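Local atomic coordinates of transcriptional regulator, putative (Vibrio cholerae O1 biovar eltor str. N16961, PDB entry 3BJN), a protein that probably represses allantoin and glyoxylate utilization operons as an IclR-family DNA-binding regulator, this chain being its C-terminal, probably effector-binding, domain. Residues E16-R21 with G136-M141; M29-V34 with A40-Q45; Y110-S115 with R153-V158. All coordinates share one frame; numbering follows the deposited sequence.

Contact 1: E16-R21 with G136-M141; sequences EAVLSR and GAISVM
L19 and V18 of the helix meet one side chain of the strand, I138, and all of the meeting is apolar. The closer of the two contacts runs from L19 CD2 to I138 CD1, at 3.7 Å; V18 CG1 stands 4.3 Å from the same I138 CD1, so a single methyl receives two neighbouring helical residues. I138 projects from its strand toward the helix. With CG1 anti to the carbonyl carbon (chi1 -69°) and the chain bent at chi2 (-70°), CD1 is the atom that meets the helix. L19 starts off across the gap rather than into it, and only its far end, CD2, closes on the isoleucine. In the GAF-like IclR C-terminal domain this is how helix 12-26 packs on the central antiparallel sheet, here on strand 133-143. A161 of helix 144-163 touches both V18 and I138, so two helices share this face. The polar interactions belong to each element separately. The helix keeps its own backbone bonds, S20 N to E16 O being 2.9 Å, while I138 is bonded through its backbone to A126 of the adjacent strand. S139, next along, turns its CB from the helix.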
ATOM      1  N   GLU A  16      13.034   6.489  -2.710  1.00 14.95           N
ATOM      2  CA  GLU A  16      14.015   5.408  -2.935  1.00 14.90           C
ATOM      3  C   GLU A  16      14.822   5.074  -1.682  1.00 15.09           C
ATOM      4  O   GLU A  16      15.038   3.904  -1.382  1.00 15.26           O
ATOM      5  CB  GLU A  16      14.925   5.732  -4.129  1.00 16.01           C
ATOM      6  CG  GLU A  16      14.169   5.670  -5.443  1.00 18.00           C
ATOM      7  CD  GLU A  16      14.978   6.089  -6.644  1.00 22.63           C
ATOM      8  OE1 GLU A  16      16.105   6.608  -6.486  1.00 25.23           O
ATOM      9  OE2 GLU A  16      14.464   5.928  -7.775  1.00 24.17           O
ATOM     10  N   ALA A  17      15.265   6.092  -0.959  1.00 14.83           N
ATOM     11  CA  ALA A  17      16.030   5.905   0.284  1.00 14.58           C
ATOM     12  C   ALA A  17      15.207   5.184   1.352  1.00 15.37           C
ATOM     13  O   ALA A  17      15.700   4.268   2.001  1.00 15.39           O
ATOM     14  CB  ALA A  17      16.527   7.264   0.810  1.00 15.30           C
ATOM     15  N   VAL A  18      13.939   5.593   1.512  1.00 15.52           N
ATOM     16  CA  VAL A  18      13.045   4.958   2.475  1.00 15.41           C
ATOM     17  C   VAL A  18      12.786   3.482   2.103  1.00 14.96           C
ATOM     18  O   VAL A  18      12.799   2.587   2.975  1.00 13.76           O
ATOM     19  CB  VAL A  18      11.728   5.772   2.595  1.00 16.58           C
ATOM     20  CG1 VAL A  18      10.610   4.923   3.134  1.00 19.54           C
ATOM     21  CG2 VAL A  18      11.978   7.059   3.447  1.00 16.85           C
ATOM     22  N   LEU A  19      12.593   3.197   0.813  1.00 13.98           N
ATOM     23  CA  LEU A  19      12.323   1.797   0.413  1.00 13.10           C
ATOM     24  C   LEU A  19      13.558   0.923   0.549  1.00 12.97           C
ATOM     25  O   LEU A  19      13.481  -0.261   0.915  1.00 12.89           O
ATOM     26  CB  LEU A  19      11.825   1.730  -1.027  1.00 13.43           C
ATOM     27  CG  LEU A  19      10.455   2.365  -1.254  1.00 11.42           C
ATOM     28  CD1 LEU A  19      10.209   2.320  -2.764  1.00 13.94           C
ATOM     29  CD2 LEU A  19       9.348   1.631  -0.482  1.00 14.71           C
ATOM     30  N   SER A  20      14.719   1.499   0.239  1.00 13.21           N
ATOM     31  CA  SER A  20      15.979   0.763   0.426  1.00 14.33           C
ATOM     32  C   SER A  20      16.146   0.325   1.887  1.00 13.51           C
ATOM     33  O   SER A  20      16.400  -0.851   2.197  1.00 14.20           O
ATOM     34  CB  SER A  20      17.130   1.651   0.013  1.00 14.30           C
ATOM     35  OG  SER A  20      18.382   1.041   0.302  1.00 18.10           O
ATOM     36  N   ARG A  21      15.986   1.278   2.806  1.00 13.62           N
ATOM     37  CA  ARG A  21      16.098   0.950   4.235  1.00 13.16           C
ATOM     38  C   ARG A  21      15.054  -0.087   4.661  1.00 13.52           C
ATOM     39  O   ARG A  21      15.356  -1.016   5.409  1.00 13.53           O
ATOM     40  CB  ARG A  21      15.946   2.220   5.085  1.00 13.92           C
ATOM     41  CG  ARG A  21      16.066   1.901   6.570  1.00 15.98           C
ATOM     42  CD  ARG A  21      16.137   3.178   7.399  1.00 19.11           C
ATOM     43  NE  ARG A  21      14.840   3.848   7.356  1.00 25.37           N
ATOM     44  CZ  ARG A  21      14.374   4.681   8.290  1.00 26.62           C
ATOM     45  NH1 ARG A  21      15.099   4.945   9.376  1.00 28.31           N
ATOM     46  NH2 ARG A  21      13.181   5.250   8.132  1.00 28.22           N
ATOM     47  N   GLY A 136       0.077   8.939  -1.261  1.00 17.43           N
ATOM     48  CA  GLY A 136       0.489   7.604  -1.668  1.00 16.85           C
ATOM     49  C   GLY A 136       0.477   6.628  -0.513  1.00 16.47           C
ATOM     50  O   GLY A 136      -0.172   6.856   0.520  1.00 16.79           O
ATOM     51  N   ALA A 137       1.174   5.514  -0.695  1.00 15.93           N
ATOM     52  CA  ALA A 137       1.267   4.521   0.382  1.00 16.47           C
ATOM     53  C   ALA A 137       2.580   3.807   0.271  1.00 16.75           C
ATOM     54  O   ALA A 137       3.060   3.594  -0.837  1.00 18.21           O
ATOM     55  CB  ALA A 137       0.137   3.531   0.323  1.00 16.71           C
ATOM     56  N   ILE A 138       3.138   3.398   1.416  1.00 16.81           N
ATOM     57  CA  ILE A 138       4.306   2.495   1.419  1.00 17.08           C
ATOM     58  C   ILE A 138       3.793   1.131   1.771  1.00 17.48           C
ATOM     59  O   ILE A 138       2.955   0.999   2.673  1.00 16.69           O
ATOM     60  CB  ILE A 138       5.357   2.923   2.498  1.00 17.15           C
ATOM     61  CG1 ILE A 138       6.022   4.248   2.091  1.00 19.75           C
ATOM     62  CG2 ILE A 138       6.383   1.766   2.760  1.00 18.28           C
ATOM     63  CD1 ILE A 138       6.968   4.138   0.893  1.00 23.60           C
ATOM     64  N   SER A 139       4.283   0.105   1.085  1.00 17.87           N
ATOM     65  CA  SER A 139       3.785  -1.244   1.276  0.50 17.94           C
ATOM     66  C   SER A 139       4.921  -2.256   1.281  1.00 18.77           C
ATOM     67  O   SER A 139       5.919  -2.057   0.585  1.00 18.69           O
ATOM     68  CB  SER A 139       2.822  -1.586   0.144  0.50 18.41           C
ATOM     69  OG  SER A 139       1.756  -0.643   0.069  0.50 16.98           O
ATOM     70  N   VAL A 140       4.754  -3.307   2.073  1.00 18.34           N
ATOM     71  CA  VAL A 140       5.569  -4.514   1.941  1.00 18.55           C
ATOM     72  C   VAL A 140       4.643  -5.603   1.428  1.00 18.54           C
ATOM     73  O   VAL A 140       3.496  -5.751   1.905  1.00 18.30           O
ATOM     74  CB  VAL A 140       6.210  -4.912   3.274  1.00 18.28           C
ATOM     75  CG1 VAL A 140       6.627  -6.420   3.302  1.00 20.45           C
ATOM     76  CG2 VAL A 140       7.407  -3.969   3.569  1.00 18.17           C
HETATM   77  N   MSE A 141       5.130  -6.333   0.427  1.00 19.50           N
HETATM   78  CA  MSE A 141       4.438  -7.492  -0.167  1.00 21.45           C
HETATM   79  C   MSE A 141       5.332  -8.682   0.110  1.00 20.42           C
HETATM   80  O   MSE A 141       6.505  -8.670  -0.277  1.00 19.46           O
HETATM   81  CB  MSE A 141       4.290  -7.299  -1.681  1.00 22.69           C
HETATM   82  CG  MSE A 141       3.380  -6.153  -2.068  1.00 29.38           C
HETATM   83 SE   MSE A 141       4.419  -4.486  -2.157  1.00 49.16          SE
HETATM   84  CE  MSE A 141       4.378  -4.309  -4.099  1.00 42.40           C
TER

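Contact 2: M29-V34 with A40-Q45; sequences MAAYMV and ALCVSQ
Y32 and V43 run alongside each other, their side chains heading in the same direction, in an antiparallel beta hairpin that carries a classic bulge. V43 and S44 both face Y32, and V43 CB lies 4.0 Å from Y32 CD2, obliquely to the ring. With its CG anti to the backbone N (chi1 179°), the tyrosine lies on the face that helix 12-26 covers through V15 and L19. L41 and V34 are paired by two mutual backbone bonds, of which L41 N to V34 O is 2.8 Å long. The other face carries A31, M33 and C42. Selenomethionine M33 folds back at chi2 and chi3, laying its SE against C42 CB at 3.8 Å and its CE against A40 CB at 4.0 Å. C42 SG, anti to its own backbone N, lies 3.9 Å from A31 CB. Near this group M33 touches S69 and A40 touches M73, both of helix 67-76. The bulge leaves its mark on the backbone as well. Y32 N gives a straight bond to S44 O (167° at the hydrogen), whereas Y32 O accepts twice: from V43 N at 2.8 Å, and weakly from S44 N at 3.4 Å.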
HETATM    1  N   MSE A  29      10.422  -7.354  -0.112  1.00 14.82           N
HETATM    2  CA  MSE A  29      10.076  -6.402  -1.171  0.50 18.76           C
HETATM    3  C   MSE A  29       9.264  -5.267  -0.590  1.00 16.61           C
HETATM    4  O   MSE A  29       8.415  -5.508   0.285  1.00 15.73           O
HETATM    5  CB  MSE A  29       9.140  -7.063  -2.181  0.50 18.01           C
HETATM    6  CG  MSE A  29       9.663  -8.207  -2.946  0.50 21.12           C
HETATM    7 SE   MSE A  29       8.419  -8.368  -4.451  0.50 31.51          SE
HETATM    8  CE  MSE A  29       9.142  -6.991  -5.459  0.50 16.69           C
ATOM      9  N   ALA A  30       9.484  -4.048  -1.084  1.00 16.42           N
ATOM     10  CA  ALA A  30       8.732  -2.885  -0.599  1.00 15.64           C
ATOM     11  C   ALA A  30       8.449  -1.986  -1.785  1.00 15.61           C
ATOM     12  O   ALA A  30       9.242  -1.930  -2.737  1.00 15.74           O
ATOM     13  CB  ALA A  30       9.538  -2.124   0.453  1.00 17.85           C
ATOM     14  N   ALA A  31       7.319  -1.295  -1.738  1.00 13.98           N
ATOM     15  CA  ALA A  31       6.956  -0.420  -2.854  1.00 14.34           C
ATOM     16  C   ALA A  31       6.294   0.862  -2.373  1.00 14.57           C
ATOM     17  O   ALA A  31       5.753   0.916  -1.265  1.00 14.48           O
ATOM     18  CB  ALA A  31       6.014  -1.133  -3.787  1.00 14.92           C
ATOM     19  N   TYR A  32       6.358   1.883  -3.234  1.00 14.20           N
ATOM     20  CA  TYR A  32       5.611   3.123  -3.062  1.00 14.31           C
ATOM     21  C   TYR A  32       4.572   3.176  -4.157  1.00 15.22           C
ATOM     22  O   TYR A  32       4.904   3.101  -5.352  1.00 13.99           O
ATOM     23  CB  TYR A  32       6.558   4.299  -3.218  1.00 15.29           C
ATOM     24  CG  TYR A  32       5.909   5.644  -3.093  1.00 16.30           C
ATOM     25  CD1 TYR A  32       5.286   6.021  -1.914  1.00 19.24           C
ATOM     26  CD2 TYR A  32       5.928   6.530  -4.160  1.00 18.70           C
ATOM     27  CE1 TYR A  32       4.698   7.304  -1.802  1.00 20.94           C
ATOM     28  CE2 TYR A  32       5.352   7.793  -4.060  1.00 21.95           C
ATOM     29  CZ  TYR A  32       4.727   8.152  -2.891  1.00 20.79           C
ATOM     30  OH  TYR A  32       4.179   9.417  -2.798  1.00 23.27           O
HETATM   31  N   MSE A  33       3.342   3.279  -3.704  1.00 15.38           N
HETATM   32  CA  MSE A  33       2.153   3.265  -4.567  1.00 16.13           C
HETATM   33  C   MSE A  33       1.475   4.619  -4.540  1.00 15.63           C
HETATM   34  O   MSE A  33       1.477   5.293  -3.505  1.00 14.98           O
HETATM   35  CB  MSE A  33       1.161   2.231  -4.027  1.00 17.95           C
HETATM   36  CG  MSE A  33       1.810   0.952  -3.468  1.00 21.41           C
HETATM   37 SE   MSE A  33       2.280  -0.110  -5.055  1.00 34.90          SE
HETATM   38  CE  MSE A  33       0.473  -0.545  -5.330  1.00 26.08           C
ATOM     39  N   VAL A  34       0.860   5.015  -5.654  1.00 14.25           N
ATOM     40  CA  VAL A  34       0.065   6.247  -5.637  0.50 13.89           C
ATOM     41  C   VAL A  34      -1.260   5.992  -6.315  1.00 14.20           C
ATOM     42  O   VAL A  34      -1.367   5.146  -7.216  1.00 15.45           O
ATOM     43  CB  VAL A  34       0.747   7.485  -6.265  0.50 13.91           C
ATOM     44  CG1 VAL A  34       2.025   7.843  -5.505  0.50 14.21           C
ATOM     45  CG2 VAL A  34       0.977   7.291  -7.757  0.50 12.11           C
ATOM     46  N   ALA A  40      -4.157   1.767  -8.578  1.00 15.36           N
ATOM     47  CA  ALA A  40      -3.008   1.989  -7.689  1.00 16.92           C
ATOM     48  C   ALA A  40      -1.780   1.769  -8.563  1.00 16.36           C
ATOM     49  O   ALA A  40      -1.561   0.670  -9.070  1.00 16.94           O
ATOM     50  CB  ALA A  40      -3.039   0.997  -6.538  1.00 18.78           C
ATOM     51  N   LEU A  41      -0.997   2.822  -8.753  1.00 16.11           N
ATOM     52  CA  LEU A  41       0.200   2.726  -9.576  1.00 15.81           C
ATOM     53  C   LEU A  41       1.436   2.424  -8.709  1.00 16.27           C
ATOM     54  O   LEU A  41       1.674   3.096  -7.712  1.00 16.14           O
ATOM     55  CB  LEU A  41       0.410   4.041 -10.333  1.00 16.67           C
ATOM     56  CG  LEU A  41       1.720   4.136 -11.105  1.00 17.64           C
ATOM     57  CD1 LEU A  41       1.724   3.189 -12.312  1.00 19.97           C
ATOM     58  CD2 LEU A  41       1.960   5.566 -11.564  1.00 20.68           C
ATOM     59  N   CYS A  42       2.223   1.436  -9.108  1.00 16.07           N
ATOM     60  CA  CYS A  42       3.472   1.185  -8.398  1.00 15.64           C
ATOM     61  C   CYS A  42       4.559   2.109  -8.960  1.00 16.67           C
ATOM     62  O   CYS A  42       5.034   1.909 -10.082  1.00 17.50           O
ATOM     63  CB  CYS A  42       3.853  -0.272  -8.532  1.00 17.34           C
ATOM     64  SG  CYS A  42       5.375  -0.629  -7.634  1.00 20.45           S
ATOM     65  N   VAL A  43       4.922   3.136  -8.201  1.00 15.48           N
ATOM     66  CA  VAL A  43       5.848   4.151  -8.697  1.00 16.19           C
ATOM     67  C   VAL A  43       7.315   3.764  -8.484  1.00 16.17           C
ATOM     68  O   VAL A  43       8.191   4.048  -9.324  1.00 16.90           O
ATOM     69  CB  VAL A  43       5.556   5.518  -8.043  1.00 16.07           C
ATOM     70  CG1 VAL A  43       6.636   6.544  -8.355  1.00 17.74           C
ATOM     71  CG2 VAL A  43       4.194   6.037  -8.536  1.00 17.30           C
ATOM     72  N   SER A  44       7.583   3.095  -7.368  1.00 16.30           N
ATOM     73  CA  SER A  44       8.943   2.677  -7.068  1.00 15.58           C
ATOM     74  C   SER A  44       8.872   1.364  -6.304  1.00 16.56           C
ATOM     75  O   SER A  44       8.016   1.197  -5.446  1.00 15.94           O
ATOM     76  CB  SER A  44       9.661   3.734  -6.239  1.00 15.68           C
ATOM     77  OG  SER A  44      11.037   3.362  -6.018  1.00 18.41           O
ATOM     78  N   GLN A  45       9.755   0.428  -6.649  1.00 18.30           N
ATOM     79  CA  GLN A  45       9.712  -0.891  -6.031  1.00 19.08           C
ATOM     80  C   GLN A  45      11.110  -1.448  -5.859  1.00 20.39           C
ATOM     81  O   GLN A  45      11.941  -1.316  -6.770  1.00 20.03           O
ATOM     82  CB  GLN A  45       8.923  -1.831  -6.921  1.00 20.60           C
ATOM     83  CG  GLN A  45       8.695  -3.226  -6.348  1.00 25.35           C
ATOM     84  CD  GLN A  45       7.963  -4.089  -7.333  1.00 29.99           C
ATOM     85  OE1 GLN A  45       8.461  -4.336  -8.433  1.00 34.70           O
ATOM     86  NE2 GLN A  45       6.764  -4.509  -6.983  1.00 33.36           N
TER

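Contact 3: Y110-S115 with R153-V158; sequences YAVSTS and RIILHV
Where the edge strand 111-114 of the antiparallel sheet comes up against the long C-terminal helix 144-163, Y110, just ahead of the strand, lies across I155 of the helix. The central feature is a CH-pi contact: the branch methyl I155 CG2 sits over the ring face, 3.7 Å from the centroid of the Y110 ring and only 14° off its normal. Of the ring atoms, CE2 of Y110 is nearest to I155 CG2, at 3.6 Å. The other arm of the isoleucine reaches along the ring toward its phenolic end, with I155 CD1 3.7 Å from Y110 CE1 and 3.8 Å from Y110 OH. One isoleucine thus touches the aromatic group with both branches. The tyrosine CG is placed between its backbone N and carbonyl carbon (chi1 63°), and chi2 of 90° turns the ring perpendicular to the plane of CA, CB and CG, with a face toward I155. In this GAF-like fold, the helix packs on the sheet with I155 and I154 also touching I124 of strand 121-130, the strand to which A111 and S113 are joined by backbone bonds to S125 and G123. V112 extends the apolar surface: its CG2 lies in the plane of the Y110 ring, at its edge, and stands 4.3 Å from I155 CD1. Its neighbour A111 touches A68 and V72 of helix 67-76 instead, so A111 and V112 turn to different helices. S113 OG is hydrogen-bonded to A68 N, a polar tie to that same helix.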
ATOM      1  N   TYR A 110      -2.612   1.780   9.540  1.00 16.66           N
ATOM      2  CA  TYR A 110      -2.113   0.877   8.489  1.00 17.39           C
ATOM      3  C   TYR A 110      -3.166  -0.178   8.177  1.00 17.54           C
ATOM      4  O   TYR A 110      -4.112  -0.359   8.945  1.00 17.16           O
ATOM      5  CB  TYR A 110      -0.825   0.176   8.963  1.00 17.56           C
ATOM      6  CG  TYR A 110      -1.043  -0.725  10.179  1.00 17.57           C
ATOM      7  CD1 TYR A 110      -1.377  -2.070  10.017  1.00 19.18           C
ATOM      8  CD2 TYR A 110      -0.936  -0.218  11.469  1.00 17.83           C
ATOM      9  CE1 TYR A 110      -1.607  -2.902  11.137  1.00 20.24           C
ATOM     10  CE2 TYR A 110      -1.142  -1.020  12.573  1.00 18.52           C
ATOM     11  CZ  TYR A 110      -1.488  -2.355  12.399  1.00 20.02           C
ATOM     12  OH  TYR A 110      -1.707  -3.151  13.500  1.00 22.21           O
ATOM     13  N   ALA A 111      -2.972  -0.895   7.066  1.00 17.55           N
ATOM     14  CA  ALA A 111      -3.832  -2.021   6.713  1.00 18.29           C
ATOM     15  C   ALA A 111      -2.995  -3.274   6.524  1.00 18.10           C
ATOM     16  O   ALA A 111      -1.823  -3.194   6.136  1.00 18.37           O
ATOM     17  CB  ALA A 111      -4.580  -1.726   5.437  1.00 18.60           C
ATOM     18  N   VAL A 112      -3.622  -4.425   6.751  1.00 18.80           N
ATOM     19  CA  VAL A 112      -2.983  -5.723   6.504  1.00 19.75           C
ATOM     20  C   VAL A 112      -3.954  -6.493   5.645  1.00 18.62           C
ATOM     21  O   VAL A 112      -5.197  -6.440   5.879  1.00 19.95           O
ATOM     22  CB  VAL A 112      -2.715  -6.511   7.820  1.00 20.65           C
ATOM     23  CG1 VAL A 112      -2.058  -7.862   7.532  1.00 23.58           C
ATOM     24  CG2 VAL A 112      -1.844  -5.699   8.775  1.00 23.33           C
ATOM     25  N   SER A 113      -3.433  -7.205   4.642  1.00 17.85           N
ATOM     26  CA  SER A 113      -4.274  -8.085   3.799  1.00 18.79           C
ATOM     27  C   SER A 113      -3.542  -9.414   3.534  1.00 19.40           C
ATOM     28  O   SER A 113      -2.311  -9.478   3.555  1.00 18.11           O
ATOM     29  CB  SER A 113      -4.585  -7.420   2.469  1.00 19.11           C
ATOM     30  OG  SER A 113      -3.365  -7.124   1.792  1.00 19.66           O
ATOM     31  N   THR A 114      -4.313 -10.466   3.264  1.00 19.75           N
ATOM     32  CA  THR A 114      -3.727 -11.770   2.952  1.00 21.86           C
ATOM     33  C   THR A 114      -4.441 -12.414   1.766  1.00 20.00           C
ATOM     34  O   THR A 114      -5.675 -12.610   1.806  1.00 19.74           O
ATOM     35  CB  THR A 114      -3.810 -12.741   4.166  1.00 23.29           C
ATOM     36  OG1 THR A 114      -5.172 -12.856   4.601  1.00 27.97           O
ATOM     37  CG2 THR A 114      -2.948 -12.241   5.319  1.00 26.00           C
ATOM     38  N   SER A 115      -3.673 -12.721   0.714  1.00 19.19           N
ATOM     39  CA  SER A 115      -4.150 -13.479  -0.425  1.00 19.93           C
ATOM     40  C   SER A 115      -5.327 -12.828  -1.181  1.00 20.24           C
ATOM     41  O   SER A 115      -6.107 -13.540  -1.814  1.00 21.60           O
ATOM     42  CB  SER A 115      -4.506 -14.916  -0.005  1.00 20.21           C
ATOM     43  OG  SER A 115      -3.351 -15.634   0.421  1.00 21.14           O
ATOM     44  N   ARG A 153       6.947  -6.697  13.334  1.00 16.66           N
ATOM     45  CA  ARG A 153       8.160  -6.093  12.777  1.00 15.80           C
ATOM     46  C   ARG A 153       7.868  -5.367  11.467  1.00 17.31           C
ATOM     47  O   ARG A 153       8.269  -4.226  11.281  1.00 16.96           O
ATOM     48  CB  ARG A 153       9.190  -7.203  12.525  1.00 16.58           C
ATOM     49  CG  ARG A 153      10.427  -6.809  11.724  1.00 17.13           C
ATOM     50  CD  ARG A 153      11.192  -8.076  11.411  1.00 17.11           C
ATOM     51  NE  ARG A 153      12.518  -7.853  10.813  1.00 17.22           N
ATOM     52  CZ  ARG A 153      13.314  -8.837  10.412  1.00 20.55           C
ATOM     53  NH1 ARG A 153      14.520  -8.543   9.926  1.00 19.46           N
ATOM     54  NH2 ARG A 153      12.928 -10.107  10.510  1.00 19.48           N
ATOM     55  N   ILE A 154       7.172  -6.025  10.557  1.00 16.52           N
ATOM     56  CA  ILE A 154       6.838  -5.388   9.274  1.00 17.05           C
ATOM     57  C   ILE A 154       5.929  -4.186   9.459  1.00 16.96           C
ATOM     58  O   ILE A 154       6.177  -3.130   8.886  1.00 17.35           O
ATOM     59  CB  ILE A 154       6.263  -6.419   8.301  1.00 16.43           C
ATOM     60  CG1 ILE A 154       7.372  -7.453   7.989  1.00 17.40           C
ATOM     61  CG2 ILE A 154       5.743  -5.712   7.023  1.00 18.61           C
ATOM     62  CD1 ILE A 154       6.833  -8.730   7.286  1.00 18.35           C
ATOM     63  N   ILE A 155       4.874  -4.345  10.265  1.00 16.42           N
ATOM     64  CA  ILE A 155       3.978  -3.191  10.559  1.00 17.08           C
ATOM     65  C   ILE A 155       4.781  -1.972  11.067  1.00 16.59           C
ATOM     66  O   ILE A 155       4.662  -0.876  10.542  1.00 16.20           O
ATOM     67  CB  ILE A 155       2.912  -3.625  11.581  1.00 17.62           C
ATOM     68  CG1 ILE A 155       1.944  -4.624  10.932  1.00 18.52           C
ATOM     69  CG2 ILE A 155       2.178  -2.380  12.199  1.00 18.01           C
ATOM     70  CD1 ILE A 155       1.054  -5.339  11.953  1.00 21.13           C
ATOM     71  N   LEU A 156       5.626  -2.177  12.079  1.00 16.30           N
ATOM     72  CA  LEU A 156       6.365  -1.041  12.645  1.00 16.48           C
ATOM     73  C   LEU A 156       7.282  -0.400  11.589  1.00 16.23           C
ATOM     74  O   LEU A 156       7.331   0.829  11.467  1.00 15.36           O
ATOM     75  CB  LEU A 156       7.126  -1.440  13.912  1.00 15.73           C
ATOM     76  CG  LEU A 156       6.182  -1.720  15.091  1.00 16.73           C
ATOM     77  CD1 LEU A 156       7.029  -2.286  16.213  1.00 18.59           C
ATOM     78  CD2 LEU A 156       5.384  -0.477  15.572  1.00 19.09           C
ATOM     79  N   HIS A 157       7.991  -1.213  10.798  1.00 16.82           N
ATOM     80  CA  HIS A 157       8.897  -0.646   9.815  1.00 16.59           C
ATOM     81  C   HIS A 157       8.160   0.056   8.658  1.00 16.53           C
ATOM     82  O   HIS A 157       8.624   1.079   8.136  1.00 16.46           O
ATOM     83  CB  HIS A 157       9.843  -1.730   9.260  1.00 16.57           C
ATOM     84  CG  HIS A 157      10.955  -2.108  10.197  1.00 15.62           C
ATOM     85  ND1 HIS A 157      11.746  -1.174  10.845  1.00 16.53           N
ATOM     86  CD2 HIS A 157      11.428  -3.326  10.556  1.00 17.21           C
ATOM     87  CE1 HIS A 157      12.652  -1.818  11.583  1.00 16.38           C
ATOM     88  NE2 HIS A 157      12.504  -3.117  11.388  1.00 14.88           N
ATOM     89  N   VAL A 158       6.990  -0.459   8.303  1.00 16.11           N
ATOM     90  CA  VAL A 158       6.169   0.169   7.251  1.00 17.37           C
ATOM     91  C   VAL A 158       5.628   1.518   7.736  1.00 17.33           C
ATOM     92  O   VAL A 158       5.706   2.524   7.031  1.00 17.78           O
ATOM     93  CB  VAL A 158       5.046  -0.810   6.812  1.00 16.35           C
ATOM     94  CG1 VAL A 158       3.912  -0.092   6.037  1.00 17.78           C
ATOM     95  CG2 VAL A 158       5.647  -1.928   5.966  1.00 16.89           C
TER

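All three contacts belong to one IclR C-terminal domain and reach one antiparallel sheet. Contacts 1 and 2 are close, with centres about 7 Å apart: helix 12-26 leads into strand 29-36, which pairs with strand 133-143 through S139 O to A31 N at 2.8 Å. Contact 2 is nested along the chain within the loop closed by contact 1. Contact 3, its centre about 12 Å from that of contact 1, alternates with it in sequence; strand 133-143 runs on into helix 144-163, and V140 packs against V158 and I154. Contacts 2 and 3 follow in series, about 15 Å apart between centres, on opposite sides of the chain's centre. A local hairpin and two longer-range helix contacts thus meet on one sheet.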